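Local structure of 5-carboxyvanillate decarboxylase (Sphingobium sp. SYK-6, 4ICM) at residues I5-A10 with M293-Y298; G68-L73 with P108-G113; P79-F84 with L114-P119; A170-P175 with K222-H227. The protein probably removes a carboxyl group from 5-carboxyvanillate, as a manganese-binding lyase of the amidohydrolase superfamily. All coordinates share one frame; numbering follows the deposited sequence.

Interaction 1: residues I5-A10 with M293-Y298; sequences IATEEA and MWAIDY. With MN (manganese (II) ion), chain I.
Glu8 and Asp297 meet where the first strand of an amidohydrolase TIM barrel runs beside the loop that follows its last strand, and both bind one manganese ion. The two side chains lie alongside each other and point the same way, with carboxylate planes turned 77° apart; Glu8 OE2 and Asp297 OD1 each stand 2.2 Å from the manganese. Glu8 reaches the metal with CG anti to its backbone N and an extended chain beyond. Glu8 OE1 is hydrogen-bonded to Tyr172 and Ser272, and Asp297 OD2 to His227, while His174 supplies a further ligand. Glu9, next along the strand, bends its chain (chi2 -47°) to bring its carboxylate to the loop backbone. It crosses Ile296 at about a right angle, and the carboxylate receives Ile296 N on OE1 at 2.9 Å and Tyr298 N on OE2 at 2.9 Å, both syn. Glu9 OE1 also takes Asp297 N and, from above the carboxylate plane, Glu8 N, so three N-H groups fix this buried oxygen. Ala6 CB fits against Trp294 CZ3 and Ile296 CD1, 3.6 Å from each. Thr7 OG1 donates to Trp294 O over 2.8 Å, from 43° out of the carbonyl plane.

Interaction 2: residues G68-L73 with P108-G113; sequences GVDMHL and PTRFAG
Strands 71-73 and 111-113 pair in parallel, His72 beside Phe111 and Leu73 beside Ala112, the axes of these short segments 4.7 Å apart and 13° from parallel. Two backbone bonds set the register: His72 N to Arg110 O at 3.0 Å and Ala112 N to His72 O at 2.9 Å. The other polar group is the guanidinium of Arg110, whose chain curls back through chi2 and chi3 to face the turn before the strand. It meets two carbonyls edge-on: NE donates to Asp70 O at 2.8 Å, that oxygen only 3° out of the guanidinium plane, while NH2 binds Val69 O at 3.0 Å and salt-bridges Asp65. A leucine in its place would probably leave both carbonyls without these donors and remove the charge that Asp65 pairs with. Asp70 OD2 pairs with Arg3, and a water bridges it to Thr109 O. Among apolar contacts, Leu73 CD1 touches Ala112 CB at 3.6 Å, with Met71 CE closing on the same methyl; on the opposite face, His72 CB meets the edge of the Phe111 ring at CD1, 3.7 Å away. This is the parallel pairing of a beta-alpha-beta unit, completed by helix 86-106, as repeated round a TIM barrel.

Interaction 3: residues P79-F84 with L114-P119; sequences PGVQMF and LGTFAP
Val81 has CG1 beside its backbone N and anti to the carbonyl carbon (chi1 -60°), which places CG2 between N and the carbonyl carbon and directs that methyl at the facing chain. There CG2 touches Phe117 O at 3.6 Å and Ala118 CB at 3.9 Å. Gln82 also carries CG anti to its carbonyl carbon; this CG touches Pro119 CD at 4.1 Å, the two side chains crossing obliquely, and the extended chain beyond carries the amide on toward Asn144 N, bonded to OE1, and Thr147, bonded to NE2. The backbone that presents both residues is a type II' beta turn from Pro79 to Gln82, closed by a 3.3 Å bond from Gln82 N to Pro79 O; the positive phi of Gly80 (62°) suits its second position. Polar linkage between the chains goes through one water, which accepts from Val81 N and donates to Gln82 OE1 and, at 2.8 Å, to Thr116 OG1. Thr116 OG1 is also bonded to Val142 O. Phe117 O, by contrast, is buried by the contact and finds no polar partner in the model. Such packing joins the loops after strands 71-76 and 111-115, at the end of the TIM barrel where the metal sits: the Gln82 side chain lies about 7 Å from that of His174 and about 12 Å from the manganese.

Interaction 4: residues A170-P175 with K222-H227; sequences ALYIHP and KIVLGH. With MN (manganese (II) ion), chain I.
Tyr172 lies against Val224 and Gly226, and the fit depends on what each offers. Val224, with CG1 anti to its backbone N (chi1 174°), pushes that methyl over one face of the Tyr172 ring, 3.8 Å from the centroid and 19° off the normal, a CH-pi contact. The far end of the ring settles into the hollow left by Gly226: Tyr172 OH stands 3.3 Å from Gly226 CA, and a beta carbon there would collide with the hydroxyl. That hydroxyl bonds to Glu8 and Thr270, so an alanine here would probably leave Glu8 OE1 without one of its partners and open a gap beneath the Val224 methyl. On the other face the bumps interlock differently. Ile173 CD1 touches Ile223 CG2 at 3.7 Å, Leu225 CD2 packs against Ile173 O and CB, and Leu171 and Ile223 run side by side. Toward the metal, Pro175 and His227 approach from opposite directions, with Pro175 CG 3.3 Å from His227 CE1; His174, on the same segment, gives NE2 to the manganese at 2.2 Å. The backbones pair in parallel, the axes of the short strands 171-174 and 223-225 crossing at -34°, through Leu171 N to Lys222 O, Val224 N to Leu171 O and Ile173 N to Val224 O; a water links Ile173 O to Gly226 N. Strand 140-144 flanks the pair beyond 171-174, strand 267-270 beyond 223-225, and helix 197-211 packs on Ile173, Pro175 and Leu225.

How the interactions relate
All four contacts are buried and reach the same parallel sheet, but their chemistry follows their place in it. Interaction 4, whose centre lies about 4 Å from that of the chain, shares the manganese and three of its waters with interaction 1; carboxylates and imidazoles gather at the metal end, while the rest of interaction 4 is strand pairing and apolar packing. Interaction 2, its centre about 17 Å from that of the chain, has an exposed rim and relies on strand pairing and an arginine; probable backbone hydrogen bonds of Ala6 with Met71 and Leu73 join it to interaction 1. Interaction 3 shares strand 111-115 with interaction 2, yet is the smallest, a loop contact bridged by water.

Interaction 1: residues I5-A10 with M293-Y298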
loop_
_atom_site.group_PDB
_atom_site.type_symbol
_atom_site.label_atom_id
_atom_site.label_comp_id
_atom_site.label_asym_id
_atom_site.label_seq_id
_atom_site.Cartn_x
_atom_site.Cartn_y
_atom_site.Cartn_z
ATOM N N ILE A 5 0.400 -10.799 -25.230
ATOM C CA ILE A 5 0.400 -11.955 -24.336
ATOM C C ILE A 5 -0.097 -11.566 -22.932
ATOM O O ILE A 5 0.583 -10.860 -22.203
ATOM C CB ILE A 5 1.806 -12.611 -24.248
ATOM C CG1 ILE A 5 2.277 -13.078 -25.642
ATOM C CG2 ILE A 5 1.775 -13.768 -23.282
ATOM C CD1 ILE A 5 3.727 -13.576 -25.708
ATOM N N ALA A 6 -1.284 -12.029 -22.557
ATOM C CA ALA A 6 -1.887 -11.626 -21.283
ATOM C C ALA A 6 -1.360 -12.517 -20.153
ATOM O O ALA A 6 -1.470 -13.747 -20.225
ATOM C CB ALA A 6 -3.422 -11.692 -21.382
ATOM N N THR A 7 -0.768 -11.912 -19.121
ATOM C CA THR A 7 0.029 -12.694 -18.165
ATOM C C THR A 7 -0.617 -13.081 -16.826
ATOM O O THR A 7 0.034 -13.723 -16.007
ATOM C CB THR A 7 1.379 -12.006 -17.866
ATOM O OG1 THR A 7 1.153 -10.652 -17.433
ATOM C CG2 THR A 7 2.243 -11.993 -19.115
ATOM N N GLU A 8 -1.868 -12.692 -16.584
ATOM C CA GLU A 8 -2.488 -13.027 -15.298
ATOM C C GLU A 8 -3.898 -13.531 -15.525
ATOM O O GLU A 8 -4.872 -12.952 -15.040
ATOM C CB GLU A 8 -2.492 -11.839 -14.326
ATOM C CG GLU A 8 -2.693 -12.259 -12.862
ATOM C CD GLU A 8 -2.879 -11.080 -11.928
ATOM O OE1 GLU A 8 -1.933 -10.275 -11.770
ATOM O OE2 GLU A 8 -3.964 -10.954 -11.336
ATOM N N GLU A 9 -4.002 -14.618 -16.273
ATOM C CA GLU A 9 -5.308 -15.058 -16.741
ATOM C C GLU A 9 -5.726 -16.307 -15.996
ATOM O O GLU A 9 -5.123 -17.362 -16.145
ATOM C CB GLU A 9 -5.260 -15.268 -18.252
ATOM C CG GLU A 9 -4.546 -14.107 -18.949
ATOM C CD GLU A 9 -5.034 -12.742 -18.455
ATOM O OE1 GLU A 9 -4.193 -11.859 -18.149
ATOM O OE2 GLU A 9 -6.264 -12.548 -18.370
ATOM N N ALA A 10 -6.763 -16.166 -15.182
ATOM C CA ALA A 10 -7.180 -17.217 -14.268
ATOM C C ALA A 10 -7.938 -18.357 -14.954
ATOM O O ALA A 10 -8.654 -18.156 -15.933
ATOM C CB ALA A 10 -8.021 -16.625 -13.155
ATOM N N MET A 293 5.034 -5.882 -17.748
ATOM C CA MET A 293 4.307 -6.740 -18.674
ATOM C C MET A 293 2.814 -6.450 -18.662
ATOM O O MET A 293 2.252 -6.083 -17.639
ATOM C CB MET A 293 4.531 -8.211 -18.303
ATOM C CG MET A 293 5.946 -8.742 -18.563
ATOM S SD MET A 293 6.146 -10.436 -17.945
ATOM C CE MET A 293 6.465 -10.127 -16.207
ATOM N N TRP A 294 2.163 -6.641 -19.806
ATOM C CA TRP A 294 0.733 -6.448 -19.896
ATOM C C TRP A 294 -0.012 -7.691 -19.408
ATOM O O TRP A 294 0.481 -8.822 -19.500
ATOM C CB TRP A 294 0.359 -6.114 -21.342
ATOM C CG TRP A 294 -1.112 -6.004 -21.628
ATOM C CD1 TRP A 294 -1.943 -4.970 -21.290
ATOM C CD2 TRP A 294 -1.912 -6.951 -22.350
ATOM N NE1 TRP A 294 -3.219 -5.228 -21.748
ATOM C CE2 TRP A 294 -3.223 -6.441 -22.395
ATOM C CE3 TRP A 294 -1.642 -8.198 -22.953
ATOM C CZ2 TRP A 294 -4.273 -7.117 -23.034
ATOM C CZ3 TRP A 294 -2.690 -8.875 -23.580
ATOM C CH2 TRP A 294 -3.987 -8.329 -23.613
ATOM N N ALA A 295 -1.200 -7.465 -18.868
ATOM C CA ALA A 295 -2.087 -8.547 -18.467
ATOM C C ALA A 295 -3.527 -8.053 -18.522
ATOM O O ALA A 295 -3.777 -6.846 -18.635
ATOM C CB ALA A 295 -1.731 -9.056 -17.071
ATOM N N ILE A 296 -4.465 -8.986 -18.451
ATOM C CA ILE A 296 -5.879 -8.652 -18.477
ATOM C C ILE A 296 -6.529 -8.841 -17.115
ATOM O O ILE A 296 -7.276 -7.970 -16.666
ATOM C CB ILE A 296 -6.636 -9.520 -19.492
ATOM C CG1 ILE A 296 -6.099 -9.300 -20.905
ATOM C CG2 ILE A 296 -8.135 -9.213 -19.444
ATOM C CD1 ILE A 296 -6.673 -10.297 -21.931
ATOM N N ASP A 297 -6.234 -9.978 -16.479
ATOM C CA ASP A 297 -6.895 -10.444 -15.249
ATOM C C ASP A 297 -8.298 -10.967 -15.567
ATOM O O ASP A 297 -9.242 -10.755 -14.807
ATOM C CB ASP A 297 -6.962 -9.350 -14.171
ATOM C CG ASP A 297 -6.753 -9.890 -12.766
ATOM O OD1 ASP A 297 -6.716 -11.130 -12.600
ATOM O OD2 ASP A 297 -6.635 -9.059 -11.830
ATOM N N TYR A 298 -8.420 -11.630 -16.715
ATOM C CA TYR A 298 -9.643 -12.295 -17.117
ATOM C C TYR A 298 -9.799 -13.499 -16.192
ATOM O O TYR A 298 -8.805 -14.106 -15.802
ATOM C CB TYR A 298 -9.505 -12.757 -18.574
ATOM C CG TYR A 298 -10.712 -13.466 -19.121
ATOM C CD1 TYR A 298 -11.782 -12.753 -19.645
ATOM C CD2 TYR A 298 -10.790 -14.855 -19.112
ATOM C CE1 TYR A 298 -12.906 -13.404 -20.149
ATOM C CE2 TYR A 298 -11.912 -15.520 -19.618
ATOM C CZ TYR A 298 -12.962 -14.788 -20.139
ATOM O OH TYR A 298 -14.074 -15.424 -20.639
HETATM MN MN MN I . -5.783 -12.106 -10.888
HETATM O O HOH W 1 2.646 -9.260 -21.353
HETATM O O HOH W 2 -5.582 -13.869 -12.429
HETATM O O HOH W 3 -6.364 -10.685 -9.198
HETATM O O HOH W 4 -7.711 -12.962 -10.273
#

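Interaction 2: residues G68-L73 with P108-G113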
loop_
_atom_site.group_PDB
_atom_site.type_symbol
_atom_site.label_atom_id
_atom_site.label_comp_id
_atom_site.label_asym_id
_atom_site.label_seq_id
_atom_site.Cartn_x
_atom_site.Cartn_y
_atom_site.Cartn_z
ATOM N N GLY A 68 -7.969 -9.600 -30.776
ATOM C CA GLY A 68 -6.618 -9.767 -31.281
ATOM C C GLY A 68 -5.611 -10.080 -30.187
ATOM O O GLY A 68 -4.474 -9.614 -30.237
ATOM N N VAL A 69 -6.029 -10.869 -29.199
ATOM C CA VAL A 69 -5.129 -11.309 -28.143
ATOM C C VAL A 69 -4.439 -12.600 -28.582
ATOM O O VAL A 69 -5.104 -13.605 -28.843
ATOM C CB VAL A 69 -5.873 -11.563 -26.828
ATOM C CG1 VAL A 69 -4.894 -12.035 -25.737
ATOM C CG2 VAL A 69 -6.571 -10.281 -26.371
ATOM N N ASP A 70 -3.112 -12.582 -28.659
ATOM C CA ASP A 70 -2.408 -13.755 -29.168
ATOM C C ASP A 70 -2.462 -14.897 -28.158
ATOM O O ASP A 70 -2.758 -16.040 -28.517
ATOM C CB ASP A 70 -0.965 -13.416 -29.549
ATOM C CG ASP A 70 -0.296 -14.524 -30.372
ATOM O OD1 ASP A 70 -0.969 -15.107 -31.248
ATOM O OD2 ASP A 70 0.897 -14.823 -30.139
ATOM N N MET A 71 -2.171 -14.593 -26.895
ATOM C CA MET A 71 -2.061 -15.631 -25.870
ATOM C C MET A 71 -2.622 -15.244 -24.517
ATOM O O MET A 71 -2.620 -14.065 -24.138
ATOM C CB MET A 71 -0.594 -16.020 -25.669
ATOM C CG MET A 71 0.083 -16.576 -26.920
ATOM S SD MET A 71 1.745 -17.168 -26.574
ATOM C CE MET A 71 1.368 -18.710 -25.734
ATOM N N HIS A 72 -3.080 -16.255 -23.788
ATOM C CA HIS A 72 -3.224 -16.160 -22.342
ATOM C C HIS A 72 -2.194 -17.047 -21.666
ATOM O O HIS A 72 -1.990 -18.212 -22.060
ATOM C CB HIS A 72 -4.601 -16.633 -21.888
ATOM C CG HIS A 72 -5.678 -15.609 -22.027
ATOM N ND1 HIS A 72 -6.852 -15.675 -21.310
ATOM C CD2 HIS A 72 -5.770 -14.505 -22.805
ATOM C CE1 HIS A 72 -7.621 -14.653 -21.635
ATOM N NE2 HIS A 72 -6.989 -13.926 -22.538
ATOM N N LEU A 73 -1.541 -16.488 -20.655
ATOM C CA LEU A 73 -0.723 -17.251 -19.723
ATOM C C LEU A 73 -1.617 -17.618 -18.549
ATOM O O LEU A 73 -2.011 -16.744 -17.748
ATOM C CB LEU A 73 0.448 -16.393 -19.238
ATOM C CG LEU A 73 1.354 -16.980 -18.160
ATOM C CD1 LEU A 73 2.083 -18.246 -18.646
ATOM C CD2 LEU A 73 2.349 -15.927 -17.689
ATOM N N PRO A 108 -1.006 -24.818 -27.999
ATOM C CA PRO A 108 0.194 -24.186 -27.439
ATOM C C PRO A 108 0.558 -22.861 -28.087
ATOM O O PRO A 108 1.439 -22.194 -27.556
ATOM C CB PRO A 108 1.282 -25.230 -27.696
ATOM C CG PRO A 108 0.824 -25.928 -28.941
ATOM C CD PRO A 108 -0.674 -25.969 -28.859
ATOM N N THR A 109 -0.089 -22.480 -29.190
ATOM C CA THR A 109 0.171 -21.157 -29.757
ATOM C C THR A 109 -0.717 -20.099 -29.112
ATOM O O THR A 109 -0.472 -18.906 -29.278
ATOM C CB THR A 109 -0.046 -21.080 -31.279
ATOM O OG1 THR A 109 -1.443 -21.209 -31.576
ATOM C CG2 THR A 109 0.751 -22.161 -32.002
ATOM N N ARG A 110 -1.744 -20.536 -28.386
ATOM C CA ARG A 110 -2.697 -19.593 -27.792
ATOM C C ARG A 110 -2.645 -19.569 -26.267
ATOM O O ARG A 110 -3.094 -18.606 -25.638
ATOM C CB ARG A 110 -4.134 -19.890 -28.264
ATOM C CG ARG A 110 -4.327 -19.935 -29.781
ATOM C CD ARG A 110 -3.799 -18.697 -30.515
ATOM N NE ARG A 110 -4.500 -17.453 -30.167
ATOM C CZ ARG A 110 -5.687 -17.101 -30.643
ATOM N NH1 ARG A 110 -6.339 -17.907 -31.470
ATOM N NH2 ARG A 110 -6.238 -15.951 -30.269
ATOM N N PHE A 111 -2.120 -20.632 -25.672
ATOM C CA PHE A 111 -2.062 -20.724 -24.219
ATOM C C PHE A 111 -0.715 -21.198 -23.707
ATOM O O PHE A 111 -0.146 -22.182 -24.200
ATOM C CB PHE A 111 -3.196 -21.602 -23.679
ATOM C CG PHE A 111 -4.557 -21.084 -24.022
ATOM C CD1 PHE A 111 -5.044 -19.945 -23.415
ATOM C CD2 PHE A 111 -5.333 -21.714 -24.982
ATOM C CE1 PHE A 111 -6.290 -19.437 -23.743
ATOM C CE2 PHE A 111 -6.584 -21.224 -25.317
ATOM C CZ PHE A 111 -7.065 -20.084 -24.704
ATOM N N ALA A 112 -0.199 -20.448 -22.740
ATOM C CA ALA A 112 0.936 -20.853 -21.935
ATOM C C ALA A 112 0.401 -21.098 -20.526
ATOM O O ALA A 112 -0.759 -20.800 -20.248
ATOM C CB ALA A 112 1.989 -19.757 -21.943
ATOM N N GLY A 113 1.211 -21.647 -19.631
ATOM C CA GLY A 113 0.711 -21.936 -18.296
ATOM C C GLY A 113 1.703 -21.850 -17.152
ATOM O O GLY A 113 2.882 -22.132 -17.318
HETATM O O HOH W 5 1.629 -17.580 -30.607
#

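Interaction 3: residues P79-F84 with L114-P119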
loop_
_atom_site.group_PDB
_atom_site.type_symbol
_atom_site.label_atom_id
_atom_site.label_comp_id
_atom_site.label_asym_id
_atom_site.label_seq_id
_atom_site.Cartn_x
_atom_site.Cartn_y
_atom_site.Cartn_z
ATOM N N PRO A 79 -7.942 -19.085 -4.503
ATOM C CA PRO A 79 -6.727 -19.276 -3.701
ATOM C C PRO A 79 -5.913 -20.524 -4.039
ATOM O O PRO A 79 -5.192 -21.012 -3.168
ATOM C CB PRO A 79 -7.284 -19.404 -2.286
ATOM C CG PRO A 79 -8.571 -20.113 -2.499
ATOM C CD PRO A 79 -9.128 -19.631 -3.825
ATOM N N GLY A 80 -6.011 -21.030 -5.260
ATOM C CA GLY A 80 -5.199 -22.168 -5.656
ATOM C C GLY A 80 -5.508 -23.399 -4.822
ATOM O O GLY A 80 -6.664 -23.712 -4.603
ATOM N N VAL A 81 -4.469 -24.072 -4.336
ATOM C CA VAL A 81 -4.633 -25.243 -3.484
ATOM C C VAL A 81 -4.136 -24.957 -2.065
ATOM O O VAL A 81 -3.915 -25.876 -1.277
ATOM C CB VAL A 81 -3.852 -26.443 -4.048
ATOM C CG1 VAL A 81 -4.355 -26.797 -5.438
ATOM C CG2 VAL A 81 -2.354 -26.130 -4.089
ATOM N N GLN A 82 -3.978 -23.678 -1.736
ATOM C CA GLN A 82 -3.351 -23.294 -0.470
ATOM C C GLN A 82 -4.277 -23.322 0.747
ATOM O O GLN A 82 -3.812 -23.221 1.877
ATOM C CB GLN A 82 -2.694 -21.917 -0.600
ATOM C CG GLN A 82 -1.609 -21.864 -1.662
ATOM C CD GLN A 82 -1.344 -20.452 -2.156
ATOM O OE1 GLN A 82 -1.547 -20.149 -3.329
ATOM N NE2 GLN A 82 -0.879 -19.583 -1.257
ATOM N N MET A 83 -5.581 -23.457 0.529
ATOM C CA MET A 83 -6.498 -23.528 1.659
ATOM C C MET A 83 -6.662 -24.942 2.227
ATOM O O MET A 83 -7.192 -25.111 3.325
ATOM C CB MET A 83 -7.860 -22.951 1.294
ATOM C CG MET A 83 -7.802 -21.521 0.787
ATOM S SD MET A 83 -9.426 -20.751 0.877
ATOM C CE MET A 83 -9.706 -20.811 2.647
ATOM N N PHE A 84 -6.212 -25.951 1.485
ATOM C CA PHE A 84 -6.404 -27.333 1.915
ATOM C C PHE A 84 -5.343 -27.782 2.920
ATOM O O PHE A 84 -4.373 -27.072 3.170
ATOM C CB PHE A 84 -6.417 -28.283 0.710
ATOM C CG PHE A 84 -7.282 -27.813 -0.424
ATOM C CD1 PHE A 84 -8.640 -27.632 -0.247
ATOM C CD2 PHE A 84 -6.734 -27.553 -1.670
ATOM C CE1 PHE A 84 -9.440 -27.201 -1.294
ATOM C CE2 PHE A 84 -7.531 -27.127 -2.720
ATOM C CZ PHE A 84 -8.881 -26.947 -2.529
ATOM N N LEU A 114 1.211 -21.458 -15.979
ATOM C CA LEU A 114 2.011 -21.469 -14.762
ATOM C C LEU A 114 1.575 -22.640 -13.896
ATOM O O LEU A 114 0.381 -22.864 -13.699
ATOM C CB LEU A 114 1.831 -20.163 -13.979
ATOM C CG LEU A 114 2.098 -18.867 -14.752
ATOM C CD1 LEU A 114 1.803 -17.650 -13.877
ATOM C CD2 LEU A 114 3.545 -18.833 -15.243
ATOM N N GLY A 115 2.535 -23.394 -13.379
ATOM C CA GLY A 115 2.199 -24.467 -12.457
ATOM C C GLY A 115 2.109 -23.905 -11.051
ATOM O O GLY A 115 2.684 -22.854 -10.774
ATOM N N THR A 116 1.385 -24.587 -10.166
ATOM C CA THR A 116 1.307 -24.169 -8.770
ATOM C C THR A 116 1.809 -25.285 -7.853
ATOM O O THR A 116 2.283 -26.310 -8.330
ATOM C CB THR A 116 -0.125 -23.715 -8.379
ATOM O OG1 THR A 116 -0.080 -22.909 -7.191
ATOM C CG2 THR A 116 -1.044 -24.911 -8.169
ATOM N N PHE A 117 1.720 -25.067 -6.547
ATOM C CA PHE A 117 2.209 -26.016 -5.561
ATOM C C PHE A 117 1.557 -25.722 -4.220
ATOM O O PHE A 117 0.913 -24.689 -4.049
ATOM C CB PHE A 117 3.739 -25.956 -5.455
ATOM C CG PHE A 117 4.287 -24.564 -5.263
ATOM C CD1 PHE A 117 4.604 -23.767 -6.352
ATOM C CD2 PHE A 117 4.506 -24.060 -3.989
ATOM C CE1 PHE A 117 5.116 -22.478 -6.172
ATOM C CE2 PHE A 117 5.012 -22.779 -3.806
ATOM C CZ PHE A 117 5.316 -21.991 -4.908
ATOM N N ALA A 118 1.723 -26.638 -3.273
ATOM C CA ALA A 118 1.138 -26.493 -1.949
ATOM C C ALA A 118 2.250 -26.336 -0.909
ATOM O O ALA A 118 2.825 -27.331 -0.454
ATOM C CB ALA A 118 0.264 -27.701 -1.621
ATOM N N PRO A 119 2.560 -25.079 -0.545
ATOM C CA PRO A 119 3.621 -24.713 0.401
ATOM C C PRO A 119 3.332 -25.181 1.820
ATOM O O PRO A 119 4.236 -25.105 2.655
ATOM C CB PRO A 119 3.621 -23.181 0.364
ATOM C CG PRO A 119 2.943 -22.815 -0.887
ATOM C CD PRO A 119 1.919 -23.889 -1.123
HETATM O O HOH W 6 -1.916 -22.692 -5.118
#

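Interaction 4: residues A170-P175 with K222-H227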
loop_
_atom_site.group_PDB
_atom_site.type_symbol
_atom_site.label_atom_id
_atom_site.label_comp_id
_atom_site.label_asym_id
_atom_site.label_seq_id
_atom_site.Cartn_x
_atom_site.Cartn_y
_atom_site.Cartn_z
ATOM N N ALA A 170 10.191 -18.340 -13.274
ATOM C CA ALA A 170 9.712 -17.153 -12.564
ATOM C C ALA A 170 8.472 -17.493 -11.736
ATOM O O ALA A 170 7.624 -18.264 -12.186
ATOM C CB ALA A 170 9.403 -16.038 -13.546
ATOM N N LEU A 171 8.366 -16.906 -10.540
ATOM C CA LEU A 171 7.210 -17.111 -9.657
ATOM C C LEU A 171 6.303 -15.890 -9.630
ATOM O O LEU A 171 6.711 -14.824 -9.170
ATOM C CB LEU A 171 7.661 -17.409 -8.224
ATOM C CG LEU A 171 6.519 -17.512 -7.198
ATOM C CD1 LEU A 171 5.594 -18.715 -7.492
ATOM C CD2 LEU A 171 7.049 -17.569 -5.758
ATOM N N TYR A 172 5.079 -16.053 -10.130
ATOM C CA TYR A 172 4.058 -15.024 -10.050
ATOM C C TYR A 172 3.399 -15.136 -8.685
ATOM O O TYR A 172 2.773 -16.155 -8.382
ATOM C CB TYR A 172 3.008 -15.249 -11.151
ATOM C CG TYR A 172 2.247 -14.016 -11.590
ATOM C CD1 TYR A 172 1.587 -13.212 -10.670
ATOM C CD2 TYR A 172 2.190 -13.657 -12.934
ATOM C CE1 TYR A 172 0.881 -12.084 -11.082
ATOM C CE2 TYR A 172 1.497 -12.532 -13.352
ATOM C CZ TYR A 172 0.846 -11.749 -12.420
ATOM O OH TYR A 172 0.149 -10.634 -12.828
ATOM N N ILE A 173 3.547 -14.108 -7.855
ATOM C CA ILE A 173 2.884 -14.088 -6.559
ATOM C C ILE A 173 1.604 -13.287 -6.724
ATOM O O ILE A 173 1.609 -12.058 -6.714
ATOM C CB ILE A 173 3.749 -13.481 -5.447
ATOM C CG1 ILE A 173 5.094 -14.197 -5.366
ATOM C CG2 ILE A 173 3.025 -13.578 -4.124
ATOM C CD1 ILE A 173 5.944 -13.808 -4.122
ATOM N N HIS A 174 0.522 -14.020 -6.934
ATOM C CA HIS A 174 -0.796 -13.471 -7.199
ATOM C C HIS A 174 -1.441 -13.137 -5.857
ATOM O O HIS A 174 -1.029 -13.678 -4.827
ATOM C CB HIS A 174 -1.599 -14.553 -7.942
ATOM C CG HIS A 174 -2.953 -14.118 -8.402
ATOM N ND1 HIS A 174 -4.042 -14.056 -7.558
ATOM C CD2 HIS A 174 -3.409 -13.777 -9.631
ATOM C CE1 HIS A 174 -5.101 -13.658 -8.240
ATOM N NE2 HIS A 174 -4.744 -13.492 -9.502
ATOM N N PRO A 175 -2.433 -12.228 -5.842
ATOM C CA PRO A 175 -3.036 -11.975 -4.532
ATOM C C PRO A 175 -3.890 -13.111 -3.981
ATOM O O PRO A 175 -4.282 -14.046 -4.688
ATOM C CB PRO A 175 -3.929 -10.754 -4.787
ATOM C CG PRO A 175 -3.274 -10.058 -5.918
ATOM C CD PRO A 175 -2.776 -11.166 -6.807
ATOM N N LYS A 222 13.288 -14.998 -9.714
ATOM C CA LYS A 222 12.518 -13.995 -10.424
ATOM C C LYS A 222 11.088 -14.056 -9.898
ATOM O O LYS A 222 10.444 -15.102 -9.959
ATOM C CB LYS A 222 12.559 -14.222 -11.938
ATOM C CG LYS A 222 11.785 -13.177 -12.756
ATOM C CD LYS A 222 12.439 -11.790 -12.693
ATOM C CE LYS A 222 13.665 -11.713 -13.599
ATOM N NZ LYS A 222 14.666 -10.684 -13.155
ATOM N N ILE A 223 10.623 -12.940 -9.344
ATOM C CA ILE A 223 9.265 -12.810 -8.829
ATOM C C ILE A 223 8.470 -11.836 -9.692
ATOM O O ILE A 223 8.993 -10.808 -10.116
ATOM C CB ILE A 223 9.274 -12.280 -7.386
ATOM C CG1 ILE A 223 10.205 -13.123 -6.503
ATOM C CG2 ILE A 223 7.855 -12.220 -6.816
ATOM C CD1 ILE A 223 9.771 -14.581 -6.344
ATOM N N VAL A 224 7.207 -12.160 -9.957
ATOM C CA VAL A 224 6.356 -11.283 -10.746
ATOM C C VAL A 224 5.175 -10.845 -9.884
ATOM O O VAL A 224 4.570 -11.667 -9.192
ATOM C CB VAL A 224 5.862 -11.987 -12.026
ATOM C CG1 VAL A 224 4.866 -11.122 -12.761
ATOM C CG2 VAL A 224 7.052 -12.317 -12.938
ATOM N N LEU A 225 4.875 -9.548 -9.905
ATOM C CA LEU A 225 3.717 -9.019 -9.185
ATOM C C LEU A 225 2.767 -8.325 -10.138
ATOM O O LEU A 225 3.184 -7.473 -10.939
ATOM C CB LEU A 225 4.152 -8.022 -8.114
ATOM C CG LEU A 225 4.997 -8.589 -6.973
ATOM C CD1 LEU A 225 5.523 -7.445 -6.117
ATOM C CD2 LEU A 225 4.176 -9.561 -6.141
ATOM N N GLY A 226 1.483 -8.659 -10.030
ATOM C CA GLY A 226 0.469 -8.025 -10.850
ATOM C C GLY A 226 0.029 -6.693 -10.261
ATOM O O GLY A 226 0.629 -6.203 -9.303
ATOM N N HIS A 227 -1.012 -6.114 -10.846
ATOM C CA HIS A 227 -1.625 -4.880 -10.330
ATOM C C HIS A 227 -0.603 -3.771 -10.154
ATOM O O HIS A 227 -0.515 -3.132 -9.101
ATOM C CB HIS A 227 -2.415 -5.189 -9.065
ATOM C CG HIS A 227 -3.185 -6.463 -9.182
ATOM N ND1 HIS A 227 -2.842 -7.612 -8.498
ATOM C CD2 HIS A 227 -4.218 -6.800 -9.993
ATOM C CE1 HIS A 227 -3.662 -8.590 -8.852
ATOM N NE2 HIS A 227 -4.503 -8.126 -9.763
HETATM MN MN MN I . -5.783 -12.106 -10.888
HETATM O O HOH W 7 0.314 -9.927 -7.974
HETATM O O HOH W 3 -6.364 -10.685 -9.198
HETATM O O HOH W 2 -5.582 -13.869 -12.429
HETATM O O HOH W 4 -7.711 -12.962 -10.273
#